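Local coordinates for neutral ceramidase (Pseudomonas aeruginosa, PDB 2ZXC), which hydrolyses the N-acyl linkage of ceramides to sphingosine and free fatty acid in a zinc-dependent reaction, and also catalyses the reverse synthesis, at residues Pro4-Leu9 and Leu141-Leu146. Sequence-based numbering, arbitrary orientation.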
# COMPACT_ATOMS: atom_id res chain seq x y z
N PRO A 4 5.22 -5.37 30.48
CA PRO A 4 5.51 -6.54 29.64
C PRO A 4 6.20 -6.25 28.32
O PRO A 4 7.04 -7.03 27.87
CB PRO A 4 4.13 -7.17 29.45
CG PRO A 4 3.24 -5.98 29.42
CD PRO A 4 3.76 -5.14 30.57
N TYR A 5 5.85 -5.13 27.69
CA TYR A 5 6.46 -4.79 26.42
C TYR A 5 6.95 -3.35 26.32
O TYR A 5 6.72 -2.51 27.19
CB TYR A 5 5.48 -5.00 25.26
CG TYR A 5 4.80 -6.35 25.20
CD1 TYR A 5 3.49 -6.50 25.64
CD2 TYR A 5 5.46 -7.46 24.68
CE1 TYR A 5 2.84 -7.73 25.56
CE2 TYR A 5 4.82 -8.70 24.60
CZ TYR A 5 3.51 -8.83 25.04
OH TYR A 5 2.89 -10.05 24.95
N ARG A 6 7.64 -3.10 25.22
CA ARG A 6 8.15 -1.79 24.87
C ARG A 6 7.78 -1.70 23.41
O ARG A 6 7.83 -2.69 22.68
CB ARG A 6 9.67 -1.73 25.04
CG ARG A 6 10.13 -1.71 26.49
CD ARG A 6 11.59 -2.13 26.61
NE ARG A 6 12.49 -1.27 25.85
CZ ARG A 6 12.57 0.05 25.99
NH1 ARG A 6 11.80 0.68 26.87
NH2 ARG A 6 13.43 0.75 25.24
N PHE A 7 7.37 -0.52 22.97
CA PHE A 7 7.03 -0.35 21.57
C PHE A 7 7.53 1.00 21.09
O PHE A 7 7.70 1.93 21.89
CB PHE A 7 5.52 -0.49 21.36
CG PHE A 7 4.70 0.46 22.18
CD1 PHE A 7 4.56 1.79 21.81
CD2 PHE A 7 4.04 0.01 23.31
CE1 PHE A 7 3.78 2.66 22.56
CE2 PHE A 7 3.25 0.87 24.07
CZ PHE A 7 3.12 2.19 23.69
N GLY A 8 7.79 1.08 19.79
CA GLY A 8 8.26 2.31 19.19
C GLY A 8 7.47 2.56 17.93
O GLY A 8 7.32 1.67 17.09
N LEU A 9 6.95 3.77 17.79
CA LEU A 9 6.15 4.11 16.63
C LEU A 9 6.88 5.12 15.76
O LEU A 9 7.18 6.22 16.21
CB LEU A 9 4.81 4.68 17.11
CG LEU A 9 4.19 3.81 18.21
CD1 LEU A 9 2.94 4.48 18.73
CD2 LEU A 9 3.86 2.42 17.66
N LEU A 141 11.28 3.70 21.26
CA LEU A 141 10.89 2.57 22.08
C LEU A 141 10.59 3.04 23.50
O LEU A 141 11.41 3.71 24.13
CB LEU A 141 12.00 1.51 22.10
CG LEU A 141 11.97 0.54 20.92
CD1 LEU A 141 13.26 -0.27 20.87
CD2 LEU A 141 10.75 -0.36 21.04
N GLN A 142 9.41 2.68 23.99
CA GLN A 142 8.99 3.07 25.33
C GLN A 142 8.19 1.93 25.96
O GLN A 142 7.56 1.13 25.26
CB GLN A 142 8.11 4.32 25.24
CG GLN A 142 6.73 4.05 24.65
CD GLN A 142 5.87 5.29 24.50
OE1 GLN A 142 5.71 5.82 23.40
NE2 GLN A 142 5.32 5.77 25.61
N PRO A 143 8.21 1.82 27.30
CA PRO A 143 7.46 0.75 27.95
C PRO A 143 5.96 0.96 27.76
O PRO A 143 5.50 2.09 27.57
CB PRO A 143 7.88 0.86 29.41
CG PRO A 143 8.20 2.31 29.56
CD PRO A 143 8.96 2.62 28.29
N GLY A 144 5.20 -0.12 27.79
CA GLY A 144 3.77 0.01 27.61
C GLY A 144 3.04 -1.31 27.58
O GLY A 144 3.64 -2.37 27.80
N ARG A 145 1.75 -1.25 27.29
CA ARG A 145 0.91 -2.44 27.22
C ARG A 145 0.25 -2.53 25.85
O ARG A 145 -0.07 -1.51 25.24
CB ARG A 145 -0.18 -2.38 28.29
CG ARG A 145 0.34 -2.14 29.71
CD ARG A 145 -0.79 -1.80 30.67
NE ARG A 145 -1.42 -2.98 31.25
CZ ARG A 145 -2.53 -2.95 31.98
NH1 ARG A 145 -3.03 -4.07 32.48
NH2 ARG A 145 -3.16 -1.79 32.20
N LEU A 146 0.06 -3.76 25.37
CA LEU A 146 -0.59 -4.00 24.10
C LEU A 146 -1.98 -4.58 24.33
O LEU A 146 -2.14 -5.50 25.12
CB LEU A 146 0.24 -4.97 23.25
CG LEU A 146 1.26 -4.37 22.28
CD1 LEU A 146 2.11 -3.31 22.96
CD2 LEU A 146 2.12 -5.48 21.72
O HOH W 1 6.79 5.19 20.42
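With chi1 at 57° for Phe7, and Gln142 in the same arrangement, CG of each side chain sits between its own backbone N and carbonyl carbon, and the two groups fold against each other on the same face of the sheet. Gln142 CG lies over the Phe7 ring, 4.3 Å from its centroid, in a CH-pi contact, and the amide plane is turned 30° from the ring. At the extended end of Gln142, OE1 accepts a bond from a water, which in turn accepts one from Leu9 N. CE2 of the Phe7 ring packs obliquely on the bare backbone of Gly144, 3.7 Å from its CA. Leu146 adds CD1 beside Phe7 and CD2 over one face of the Tyr5 ring, near its rim, while Phe187 meets Phe7 edge-to-face.

On the other face, the Arg6 chain bends at chi3 and brings its guanidinium back over the partner strand, with NH2 3.5 Å from Leu141 CB and NH1 near Pro143 CD; its NE forms a salt bridge with Glu48.

Phe7 and Gln142 exchange two backbone hydrogen bonds, N to O, each 2.8 Å long, and Gly144 N donates to Tyr5 O at 2.9 Å. Between these pairs, Pro143 has no N-H to give, and Arg6 CA comes within 3.0 Å of Gln142 O in a CA-H...O contact. The N-to-C directions of strands 5-9 and 142-146 make an angle of 108°, far from straight antiparallel, as 142-146 bends away toward strands 181-189 and 289-291. Away from the zinc site, this short antiparallel pairing joins strands 5-13 and 142-152 in the large mixed sheet of the N-terminal ceramidase family region.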